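Long-range contacts in putative cell adhesion protein (PDB 3LIU), which probably serves as a fimbrillin-type structural subunit of adhesive pili on the surface of a gut bacterium: residues V79-A84 against T135-N139; L200-I205 against L267-H271; S207-S212 against Y285-E291; D314-L318 against I366-G370; E340-D344 against S386-E390. Residues are numbered along the deposited sequence.

Overall arrangement
Followed from the N terminus, the chain closes contact 1, which joins the end of strand 127-136 to the start of strand 82-90 after an excursion of 50 residues that includes two helices; its centre lies about 52 Å from that of contact 2. Strand 193-213 then pairs with strand 268-270 in contact 2 and packs on the loop after strand 282-284 in contact 3; their segments alternate, so the two loops cross, and Leu267 packs on Ala208 where they touch. Contact 4, tied to contact 2 by the Lys201-Asp314 salt bridge, packs strand 308-319 against the loop after strand 358-366. Contact 5 crosses contact 4 and joins the 340-350 hairpin to strand 383-391.

Contact 1: V79-A84 against T135-N139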
# COMPACT_ATOMS: atom_id res chain seq x y z
N VAL A 79 -18.24 27.14 -1.36
CA VAL A 79 -16.81 27.41 -1.49
C VAL A 79 -16.71 28.87 -1.96
O VAL A 79 -17.72 29.58 -1.98
CB VAL A 79 -16.13 26.40 -2.49
CG1 VAL A 79 -16.23 24.96 -1.99
CG2 VAL A 79 -16.72 26.48 -3.88
N TYR A 80 -15.52 29.35 -2.30
CA TYR A 80 -15.36 30.70 -2.88
C TYR A 80 -15.03 30.66 -4.37
O TYR A 80 -14.54 29.64 -4.89
CB TYR A 80 -14.29 31.51 -2.13
CG TYR A 80 -14.56 31.62 -0.63
CD1 TYR A 80 -15.51 32.51 -0.14
CD2 TYR A 80 -13.85 30.84 0.29
CE1 TYR A 80 -15.77 32.62 1.23
CE2 TYR A 80 -14.10 30.95 1.67
CZ TYR A 80 -15.06 31.84 2.12
OH TYR A 80 -15.33 31.95 3.47
N ALA A 81 -15.33 31.77 -5.07
CA ALA A 81 -15.01 31.85 -6.49
C ALA A 81 -13.51 32.08 -6.69
O ALA A 81 -12.83 32.62 -5.82
CB ALA A 81 -15.81 32.92 -7.17
N GLY A 82 -13.00 31.69 -7.85
CA GLY A 82 -11.59 31.90 -8.19
C GLY A 82 -10.88 30.63 -8.55
O GLY A 82 -11.46 29.51 -8.51
N GLU A 83 -9.62 30.80 -8.95
CA GLU A 83 -8.79 29.67 -9.28
C GLU A 83 -8.43 28.96 -8.00
O GLU A 83 -8.15 29.60 -7.00
CB GLU A 83 -7.53 30.10 -10.04
CG GLU A 83 -6.79 28.90 -10.63
CD GLU A 83 -5.66 29.29 -11.58
OE1 GLU A 83 -5.46 30.51 -11.86
OE2 GLU A 83 -4.96 28.37 -12.04
N ALA A 84 -8.48 27.62 -8.04
CA ALA A 84 -8.20 26.81 -6.88
C ALA A 84 -7.55 25.48 -7.24
O ALA A 84 -7.69 24.97 -8.37
CB ALA A 84 -9.48 26.57 -6.05
N THR A 135 -10.95 26.82 -12.28
CA THR A 135 -11.45 28.17 -11.96
C THR A 135 -12.93 28.08 -11.61
O THR A 135 -13.76 27.72 -12.44
CB THR A 135 -11.18 29.16 -13.09
OG1 THR A 135 -9.77 29.17 -13.32
CG2 THR A 135 -11.68 30.60 -12.74
N LEU A 136 -13.23 28.37 -10.35
CA LEU A 136 -14.60 28.31 -9.85
C LEU A 136 -15.29 29.63 -10.18
O LEU A 136 -14.76 30.70 -9.91
CB LEU A 136 -14.60 28.03 -8.32
CG LEU A 136 -13.92 26.71 -7.87
CD1 LEU A 136 -13.61 26.66 -6.35
CD2 LEU A 136 -14.73 25.48 -8.29
N VAL A 137 -16.47 29.54 -10.77
CA VAL A 137 -17.25 30.71 -11.19
C VAL A 137 -18.16 31.13 -10.05
O VAL A 137 -18.78 30.29 -9.38
CB VAL A 137 -18.06 30.40 -12.46
CG1 VAL A 137 -18.99 31.55 -12.83
CG2 VAL A 137 -17.10 30.12 -13.59
N ALA A 138 -18.20 32.42 -9.80
CA ALA A 138 -18.99 32.97 -8.68
C ALA A 138 -20.49 32.81 -8.91
O ALA A 138 -20.96 32.77 -10.05
CB ALA A 138 -18.63 34.44 -8.45
N ASN A 139 -21.21 32.66 -7.80
CA ASN A 139 -22.67 32.67 -7.81
C ASN A 139 -23.27 31.63 -8.72
O ASN A 139 -24.19 31.92 -9.45
CB ASN A 139 -23.18 34.06 -8.21
CG ASN A 139 -22.65 35.14 -7.31
OD1 ASN A 139 -22.59 34.96 -6.09
ND2 ASN A 139 -22.22 36.24 -7.88
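Two antiparallel strands of the FimA-type domain, probably a transthyretin-like beta-sandwich, meet here at the end of their pairing. Thr135 lies opposite Glu83 in a non-hydrogen-bonded pair with CA atoms 4.1 Å apart, and its OG1 comes within 4.0 Å of Glu83 CG. Next, Leu136 forms the hydrogen-bonded pair with Gly82: Leu136 N donates to Gly82 O at 2.8 Å, and Gly82 N returns a bond to Leu136 O at 2.9 Å. The phi of 124° at Gly82 explains the glycine, since a CB there would jam against the preceding carbonyl. The Leu136 side chain turns inward, its CD1 4.0 Å from Val79 CG2 and 4.1 Å from Ala84 CB, in a pocket completed by Leu19, Val50 and Trp56. At Val137 the strand has ended, and the CA-to-CB bond points away from 79-84. Ala138 then makes the last apolar touch, placing its CB 3.4 Å from Ala81 CB.

Contact 2: L200-I205 against L267-H271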
# COMPACT_ATOMS: atom_id res chain seq x y z
N LEU A 200 3.59 -25.49 3.78
CA LEU A 200 3.48 -24.13 4.26
C LEU A 200 2.73 -24.04 5.59
O LEU A 200 1.64 -24.56 5.70
CB LEU A 200 2.79 -23.27 3.19
CG LEU A 200 2.66 -21.79 3.55
CD1 LEU A 200 4.07 -21.12 3.53
CD2 LEU A 200 1.68 -21.12 2.59
N LYS A 201 3.30 -23.36 6.59
CA LYS A 201 2.65 -23.16 7.90
C LYS A 201 2.22 -21.72 8.17
O LYS A 201 1.18 -21.49 8.78
CB LYS A 201 3.56 -23.59 9.04
CG LYS A 201 3.69 -25.13 9.20
CD LYS A 201 4.48 -25.46 10.49
CE LYS A 201 4.35 -26.94 10.94
NZ LYS A 201 5.68 -27.52 11.44
N GLU A 202 3.02 -20.75 7.70
CA GLU A 202 2.77 -19.33 8.00
C GLU A 202 3.35 -18.43 6.90
O GLU A 202 4.37 -18.75 6.28
CB GLU A 202 3.39 -18.97 9.37
CG GLU A 202 3.15 -17.53 9.87
CD GLU A 202 1.90 -17.39 10.74
OE1 GLU A 202 1.22 -18.41 10.98
OE2 GLU A 202 1.58 -16.27 11.20
N VAL A 203 2.70 -17.29 6.68
CA VAL A 203 3.23 -16.23 5.85
C VAL A 203 3.16 -14.93 6.64
O VAL A 203 2.18 -14.68 7.34
CB VAL A 203 2.40 -16.11 4.55
CG1 VAL A 203 3.03 -15.08 3.61
CG2 VAL A 203 2.28 -17.48 3.84
N PHE A 204 4.21 -14.12 6.59
CA PHE A 204 4.14 -12.81 7.23
C PHE A 204 5.00 -11.75 6.55
O PHE A 204 5.86 -12.07 5.72
CB PHE A 204 4.39 -12.88 8.77
CG PHE A 204 5.85 -13.05 9.19
CD1 PHE A 204 6.47 -14.27 9.09
CD2 PHE A 204 6.56 -11.98 9.70
CE1 PHE A 204 7.79 -14.44 9.50
CE2 PHE A 204 7.89 -12.13 10.12
CZ PHE A 204 8.50 -13.37 10.03
N ILE A 205 4.71 -10.49 6.89
CA ILE A 205 5.40 -9.37 6.30
C ILE A 205 6.24 -8.66 7.36
O ILE A 205 5.79 -8.54 8.51
CB ILE A 205 4.39 -8.34 5.73
CG1 ILE A 205 3.47 -8.99 4.71
CG2 ILE A 205 5.13 -7.09 5.15
CD1 ILE A 205 4.13 -9.67 3.51
N LEU A 267 -0.63 -8.37 9.50
CA LEU A 267 0.53 -8.71 8.67
C LEU A 267 1.11 -10.12 8.87
O LEU A 267 2.23 -10.38 8.45
CB LEU A 267 1.63 -7.66 8.87
CG LEU A 267 1.24 -6.24 8.43
CD1 LEU A 267 2.44 -5.30 8.62
CD2 LEU A 267 0.75 -6.25 6.97
N ALA A 268 0.35 -11.01 9.53
CA ALA A 268 0.68 -12.46 9.58
C ALA A 268 -0.54 -13.31 9.29
O ALA A 268 -1.68 -12.94 9.63
CB ALA A 268 1.29 -12.84 10.96
N LYS A 269 -0.32 -14.44 8.62
CA LYS A 269 -1.40 -15.38 8.36
C LYS A 269 -0.89 -16.80 8.47
O LYS A 269 0.07 -17.21 7.77
CB LYS A 269 -1.95 -15.19 6.96
CG LYS A 269 -3.14 -16.05 6.60
CD LYS A 269 -4.46 -15.38 6.89
CE LYS A 269 -5.65 -16.28 6.53
NZ LYS A 269 -6.00 -17.20 7.64
N LYS A 270 -1.55 -17.55 9.33
CA LYS A 270 -1.37 -19.00 9.43
C LYS A 270 -2.03 -19.70 8.22
O LYS A 270 -3.09 -19.28 7.79
CB LYS A 270 -2.00 -19.47 10.75
CG LYS A 270 -1.83 -20.95 11.06
CD LYS A 270 -2.30 -21.28 12.50
CE LYS A 270 -1.97 -22.73 12.88
NZ LYS A 270 -1.66 -22.88 14.34
N HIS A 271 -1.38 -20.73 7.68
CA HIS A 271 -1.92 -21.54 6.59
C HIS A 271 -2.63 -22.77 7.14
O HIS A 271 -2.01 -23.59 7.77
CB HIS A 271 -0.80 -22.00 5.64
CG HIS A 271 -1.30 -22.68 4.38
ND1 HIS A 271 -2.08 -22.03 3.44
CD2 HIS A 271 -1.10 -23.93 3.90
CE1 HIS A 271 -2.35 -22.86 2.45
NE2 HIS A 271 -1.76 -24.01 2.69
O HOH W 1 -0.13 -23.98 10.22
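A regular antiparallel beta ladder joins the short strand 268-270 to the long strand 193-213, the two segment axes running 4.7 Å apart at 170°. The central hydrogen-bonded pair is Val203 with Lys269, where Val203 N meets Lys269 O and Lys269 N meets Val203 O, both at 2.8 Å. Ile205 N to Leu267 O and His271 N to Lys201 O, each 2.9 Å, carry the pattern outward. Glu202 with Lys270 and Phe204 with Ala268 are the non-hydrogen-bonded pairs; at the latter, Phe204 CB rests 3.8 Å from Ala268 CB. Along its other edge, strand 193-213 pairs with strand 308-319, where Lys201 and Glu202 both face Lys312 in a classic beta bulge. The lysine ends look outside the ladder: Lys201 NZ forms a salt bridge with Asp314, and Lys269 NZ with Asp275. A water donates to Lys201 O and His271 O, bridging the end of the ladder. Beyond the last backbone bond, a CH-pi contact puts Leu200 CD2 over the His271 ring face, 4.0 Å from its centroid.

Contact 3: S207-S212 against Y285-E291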
# COMPACT_ATOMS: atom_id res chain seq x y z
N SER A 207 9.09 -5.14 8.00
CA SER A 207 9.44 -3.84 7.44
C SER A 207 8.43 -3.26 6.47
O SER A 207 8.80 -2.69 5.45
CB SER A 207 10.84 -3.86 6.78
OG SER A 207 11.81 -4.23 7.74
N ALA A 208 7.14 -3.35 6.83
CA ALA A 208 6.07 -2.63 6.15
C ALA A 208 6.10 -1.20 6.68
O ALA A 208 6.03 -1.01 7.90
CB ALA A 208 4.69 -3.29 6.47
N LYS A 209 6.25 -0.21 5.81
CA LYS A 209 6.11 1.17 6.27
C LYS A 209 4.68 1.35 6.74
O LYS A 209 3.72 1.04 6.02
CB LYS A 209 6.54 2.17 5.23
CG LYS A 209 8.05 2.29 5.14
CD LYS A 209 8.54 3.46 4.36
CE LYS A 209 10.08 3.56 4.44
NZ LYS A 209 10.65 4.66 3.64
N GLY A 210 4.53 1.80 7.98
CA GLY A 210 3.21 1.92 8.57
C GLY A 210 2.65 3.31 8.50
O GLY A 210 1.57 3.57 9.02
N VAL A 211 3.40 4.20 7.85
CA VAL A 211 2.97 5.59 7.61
C VAL A 211 3.19 5.95 6.14
O VAL A 211 4.07 5.40 5.47
CB VAL A 211 3.72 6.63 8.47
CG1 VAL A 211 3.39 6.53 9.96
CG2 VAL A 211 5.27 6.53 8.23
N SER A 212 2.38 6.89 5.67
CA SER A 212 2.38 7.38 4.27
C SER A 212 1.80 8.79 4.20
O SER A 212 1.01 9.19 5.06
CB SER A 212 1.54 6.45 3.35
OG SER A 212 1.39 6.96 2.01
N TYR A 285 1.94 0.21 2.98
CA TYR A 285 2.19 1.48 2.30
C TYR A 285 3.48 1.36 1.46
O TYR A 285 4.22 0.34 1.53
CB TYR A 285 2.29 2.66 3.29
CG TYR A 285 1.00 3.08 4.01
CD1 TYR A 285 -0.22 3.10 3.35
CD2 TYR A 285 1.02 3.49 5.33
CE1 TYR A 285 -1.38 3.49 3.97
CE2 TYR A 285 -0.17 3.91 5.99
CZ TYR A 285 -1.34 3.90 5.31
OH TYR A 285 -2.53 4.24 5.89
N GLU A 286 3.78 2.41 0.71
CA GLU A 286 4.99 2.41 -0.11
C GLU A 286 6.23 2.29 0.73
O GLU A 286 6.33 2.85 1.83
CB GLU A 286 5.10 3.67 -0.98
CG GLU A 286 3.97 3.85 -1.98
CD GLU A 286 4.28 4.86 -3.08
OE1 GLU A 286 4.86 5.92 -2.77
OE2 GLU A 286 3.87 4.60 -4.25
N ASN A 287 7.16 1.51 0.20
CA ASN A 287 8.51 1.42 0.70
C ASN A 287 9.46 1.05 -0.45
O ASN A 287 9.43 -0.07 -0.98
CB ASN A 287 8.60 0.38 1.80
CG ASN A 287 10.00 0.32 2.42
OD1 ASN A 287 10.86 1.10 2.04
ND2 ASN A 287 10.23 -0.62 3.33
N THR A 288 10.23 2.03 -0.88
CA THR A 288 11.28 1.84 -1.88
C THR A 288 12.62 2.13 -1.28
O THR A 288 13.63 1.65 -1.77
CB THR A 288 11.08 2.74 -3.12
OG1 THR A 288 11.27 4.11 -2.77
CG2 THR A 288 9.67 2.54 -3.68
N LYS A 289 12.65 2.92 -0.22
CA LYS A 289 13.95 3.29 0.37
C LYS A 289 14.47 2.34 1.45
O LYS A 289 15.66 2.20 1.60
CB LYS A 289 13.94 4.74 0.86
CG LYS A 289 13.82 5.70 -0.34
CD LYS A 289 13.55 7.11 0.09
CE LYS A 289 13.31 8.06 -1.11
NZ LYS A 289 13.48 9.49 -0.64
N GLY A 290 13.58 1.70 2.20
CA GLY A 290 14.01 0.72 3.22
C GLY A 290 15.05 1.25 4.19
O GLY A 290 15.99 0.56 4.52
N GLU A 291 14.89 2.49 4.66
CA GLU A 291 15.94 3.09 5.50
C GLU A 291 16.13 2.37 6.83
O GLU A 291 15.17 1.90 7.45
CB GLU A 291 15.68 4.57 5.78
CG GLU A 291 15.54 5.44 4.56
CD GLU A 291 14.05 5.62 4.19
OE1 GLU A 291 13.30 4.63 4.24
OE2 GLU A 291 13.64 6.76 3.93
O HOH W 2 5.69 -1.27 3.08
O HOH W 3 5.48 5.32 3.09
O HOH W 4 1.67 4.50 0.63
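Tyr285 lays its ring against the end of strand 193-213, with Ser212 CB over one face in a CH-pi contact 3.7 Å from the ring centroid and Gly210 O at the edge, 3.5 Å from Tyr285 CE2. Here a loop packs on a strand without forming a beta ladder, so side chains and water do the joining. Lys209, its chain extended from CG to NZ, runs alongside the loop: its CD lies 3.4 Å from Glu286 O, and its NZ reaches Glu291 OE1 in a salt bridge of 2.7 Å. Glu224 gives the same ammonium a second carboxylate. Asn287 works in both directions, its ND2 donating to Ser207 O at 3.3 Å while its OD1 accepts from Gly290 N at 2.8 Å, an Asx motif that folds the loop back. Waters bridge the two segments: one links Lys209 N to Tyr285 O, another Val211 O to Glu286 O, and a third Ser212 OG to Glu286 N. The contact is buried, its centre about 9 Å from the centre of the chain. Tyr285 also touches Ile114 of strand 113-115, while Lys209 and Asn287 both lie on Tyr238 of strand 238-240.

Contact 4: D314-L318 against I366-G370; sequences DYTYL and IIGPG
This is beta-sandwich-like packing without hydrogen bonds between the segments, in which a tyrosine from strand 308-319 fills the hollow of the loop that leaves strand 358-366. Residues 314-318 run as a regular beta strand; Tyr315 and Tyr317 point toward the loop, while Asp314, Thr316 and Leu318 stay out of its reach. Build Tyr315 with chi1 t and chi2 81°, its CA 6.0 Å from that of Pro369. Its ring is the bump. One flank meets Ile366, with Tyr315 CD1 3.6 Å from Ile366 CG2; the other meets the proline, with Tyr315 CE2 3.9 Å from Pro369 CD. Between them Gly368, nearly flat at phi 175° and psi 178°, lays its carbonyl carbon over a ring face. A side chain on this glycine would clash with Pro369 CD. Tyr317, chi1 p, adds a looser touch, its CE1 4.4 Å from Pro369 CG. Tyr333 of strand 326-336 also packs on Tyr315 and Ile366. The Tyr315 hydroxyl hydrogen-bonds to Ser195, and its OH sits 3.2 Å from Gly368 CA.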
# COMPACT_ATOMS: atom_id res chain seq x y z
N ASP A 314 7.64 -26.73 6.62
CA ASP A 314 8.43 -27.92 6.90
C ASP A 314 8.98 -28.41 5.59
O ASP A 314 8.22 -28.65 4.65
CB ASP A 314 7.56 -29.02 7.54
CG ASP A 314 6.97 -28.59 8.88
OD1 ASP A 314 7.41 -27.56 9.45
OD2 ASP A 314 6.04 -29.26 9.34
N TYR A 315 10.31 -28.54 5.51
CA TYR A 315 10.97 -28.91 4.25
C TYR A 315 11.58 -30.27 4.43
O TYR A 315 12.30 -30.54 5.41
CB TYR A 315 12.04 -27.87 3.88
CG TYR A 315 12.93 -28.27 2.72
CD1 TYR A 315 12.52 -28.11 1.39
CD2 TYR A 315 14.17 -28.82 2.95
CE1 TYR A 315 13.35 -28.49 0.33
CE2 TYR A 315 15.01 -29.20 1.91
CZ TYR A 315 14.61 -29.03 0.61
OH TYR A 315 15.48 -29.45 -0.37
N THR A 316 11.29 -31.13 3.48
CA THR A 316 11.77 -32.50 3.50
C THR A 316 12.68 -32.74 2.28
O THR A 316 12.33 -32.39 1.15
CB THR A 316 10.55 -33.47 3.47
OG1 THR A 316 9.67 -33.15 4.56
CG2 THR A 316 11.00 -34.91 3.57
N TYR A 317 13.84 -33.35 2.52
CA TYR A 317 14.77 -33.67 1.46
C TYR A 317 15.36 -35.06 1.65
O TYR A 317 15.31 -35.62 2.74
CB TYR A 317 15.89 -32.64 1.41
CG TYR A 317 16.70 -32.59 2.68
CD1 TYR A 317 16.20 -31.97 3.83
CD2 TYR A 317 17.99 -33.13 2.72
CE1 TYR A 317 16.95 -31.90 4.97
CE2 TYR A 317 18.74 -33.10 3.87
CZ TYR A 317 18.22 -32.48 5.00
OH TYR A 317 18.96 -32.45 6.17
N LEU A 318 15.90 -35.62 0.57
CA LEU A 318 16.58 -36.92 0.60
C LEU A 318 18.04 -36.69 0.31
O LEU A 318 18.40 -36.37 -0.83
CB LEU A 318 15.99 -37.88 -0.43
CG LEU A 318 16.57 -39.30 -0.41
CD1 LEU A 318 16.25 -40.02 0.92
CD2 LEU A 318 16.00 -40.06 -1.58
N ILE A 366 11.28 -23.41 -3.53
CA ILE A 366 12.14 -23.77 -2.41
C ILE A 366 13.06 -24.90 -2.83
O ILE A 366 12.60 -25.94 -3.30
CB ILE A 366 11.27 -24.14 -1.19
CG1 ILE A 366 10.57 -22.86 -0.71
CG2 ILE A 366 12.12 -24.80 -0.09
CD1 ILE A 366 9.37 -23.11 -0.01
N ILE A 367 14.37 -24.71 -2.69
CA ILE A 367 15.36 -25.66 -3.21
C ILE A 367 16.31 -26.24 -2.16
O ILE A 367 17.32 -26.86 -2.48
CB ILE A 367 16.17 -25.02 -4.39
CG1 ILE A 367 17.07 -23.88 -3.89
CG2 ILE A 367 15.19 -24.53 -5.51
CD1 ILE A 367 18.19 -23.54 -4.88
N GLY A 368 15.97 -26.08 -0.88
CA GLY A 368 16.83 -26.56 0.20
C GLY A 368 16.24 -26.12 1.51
O GLY A 368 15.19 -25.46 1.52
N PRO A 369 16.87 -26.51 2.64
CA PRO A 369 16.33 -26.18 3.94
C PRO A 369 16.47 -24.68 4.19
O PRO A 369 17.46 -24.06 3.78
CB PRO A 369 17.23 -26.95 4.91
CG PRO A 369 18.13 -27.80 4.08
CD PRO A 369 18.19 -27.15 2.75
N GLY A 370 15.49 -24.12 4.87
CA GLY A 370 15.50 -22.74 5.25
C GLY A 370 16.25 -22.56 6.54
O GLY A 370 16.93 -23.45 7.02

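Contact 5: E340-D344 against S386-E390; sequences EVTID and SVKVE
Val341, Ile343, Val387 and Val389 form the apolar centre. Val341 CG1 lies 3.7 Å from Val389 CG2 and 4.1 Å from Val387 CG1, while Ile343 CD1 lies 3.9 Å from Val389 CG1. Chi1 is m for Val341 and t for Val387 and Val389; Ile343 is t,t. Phe352 adds its side chain to Val341, Ile343 and Val389, and Tyr360 of strand 358-366 packs on both valines of 386-390. The two backbones are extended and run in the same general direction, but their segment axes cross at -46°, with a closest approach of 4.6 Å. The register sets Val341 by Val387, Thr342 by Lys388 and Ile343 by Val389, at CA-CA distances of 5.1, 4.8 and 5.1 Å. Such a splayed arrangement permits one parallel-type bridge, through which the hairpin of strands 340-343 and 347-350 meets strand 383-391 of the large mixed sheet: Thr342 N donates to Val387 O and Thr342 O accepts from Val389 N, both at 2.9 Å. One water donates to Glu340 O at 2.8 Å and accepts from Val387 N at 3.1 Å; another accepts from Asp344 N at 3.0 Å and donates to Val389 O at 2.7 Å. At the polar edge, Thr342 OG1 bonds to Lys348.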
# COMPACT_ATOMS: atom_id res chain seq x y z
N GLU A 340 13.36 -7.48 -7.80
CA GLU A 340 13.19 -7.73 -9.23
C GLU A 340 11.71 -8.14 -9.45
O GLU A 340 11.17 -9.02 -8.72
CB GLU A 340 14.16 -8.84 -9.70
CG GLU A 340 14.12 -9.16 -11.21
CD GLU A 340 14.75 -8.08 -12.08
OE1 GLU A 340 15.53 -7.28 -11.54
OE2 GLU A 340 14.50 -8.03 -13.30
N VAL A 341 11.07 -7.51 -10.42
CA VAL A 341 9.68 -7.79 -10.76
C VAL A 341 9.52 -8.04 -12.27
O VAL A 341 10.33 -7.57 -13.10
CB VAL A 341 8.73 -6.67 -10.31
CG1 VAL A 341 8.89 -6.45 -8.79
CG2 VAL A 341 8.98 -5.33 -11.09
N THR A 342 8.50 -8.82 -12.59
CA THR A 342 7.93 -8.95 -13.92
C THR A 342 6.74 -8.04 -13.93
O THR A 342 5.91 -8.09 -13.01
CB THR A 342 7.56 -10.44 -14.19
OG1 THR A 342 8.78 -11.16 -14.36
CG2 THR A 342 6.72 -10.66 -15.48
N ILE A 343 6.69 -7.15 -14.91
CA ILE A 343 5.66 -6.11 -14.99
C ILE A 343 5.21 -6.05 -16.46
O ILE A 343 5.93 -6.54 -17.33
CB ILE A 343 6.18 -4.74 -14.39
CG1 ILE A 343 5.03 -3.76 -14.13
CG2 ILE A 343 7.25 -4.09 -15.28
CD1 ILE A 343 5.36 -2.65 -13.12
N ASP A 344 4.01 -5.52 -16.69
CA ASP A 344 3.35 -5.46 -18.01
C ASP A 344 3.41 -6.76 -18.76
O ASP A 344 3.76 -6.79 -19.93
CB ASP A 344 3.95 -4.36 -18.90
CG ASP A 344 3.83 -2.98 -18.29
OD1 ASP A 344 2.82 -2.70 -17.59
OD2 ASP A 344 4.74 -2.15 -18.51
N SER A 386 9.86 -15.36 -7.89
CA SER A 386 9.34 -14.70 -9.04
C SER A 386 8.16 -13.84 -8.56
O SER A 386 7.17 -14.37 -8.00
CB SER A 386 8.81 -15.77 -9.98
OG SER A 386 8.15 -15.21 -11.07
N VAL A 387 8.27 -12.53 -8.79
CA VAL A 387 7.30 -11.55 -8.35
C VAL A 387 6.66 -10.88 -9.58
O VAL A 387 7.34 -10.21 -10.35
CB VAL A 387 7.97 -10.53 -7.42
CG1 VAL A 387 7.00 -9.53 -6.82
CG2 VAL A 387 8.72 -11.28 -6.27
N LYS A 388 5.36 -11.10 -9.77
CA LYS A 388 4.58 -10.40 -10.78
C LYS A 388 3.94 -9.22 -10.16
O LYS A 388 3.32 -9.33 -9.08
CB LYS A 388 3.44 -11.24 -11.32
CG LYS A 388 3.85 -12.43 -12.12
CD LYS A 388 2.60 -13.13 -12.64
CE LYS A 388 2.91 -14.45 -13.34
NZ LYS A 388 1.62 -15.14 -13.67
N VAL A 389 4.07 -8.09 -10.83
CA VAL A 389 3.38 -6.89 -10.48
C VAL A 389 2.32 -6.57 -11.54
O VAL A 389 2.62 -6.54 -12.73
CB VAL A 389 4.35 -5.69 -10.35
CG1 VAL A 389 3.57 -4.41 -10.14
CG2 VAL A 389 5.30 -5.92 -9.19
N GLU A 390 1.11 -6.32 -11.06
CA GLU A 390 -0.08 -6.01 -11.84
C GLU A 390 -0.67 -4.73 -11.29
O GLU A 390 -0.78 -4.60 -10.06
CB GLU A 390 -1.15 -7.10 -11.63
CG GLU A 390 -0.65 -8.55 -11.54
CD GLU A 390 -0.50 -9.23 -12.89
OE1 GLU A 390 -0.82 -8.61 -13.94
OE2 GLU A 390 -0.07 -10.41 -12.90
O HOH W 5 10.75 -11.30 -10.28
O HOH W 6 1.83 -4.93 -14.75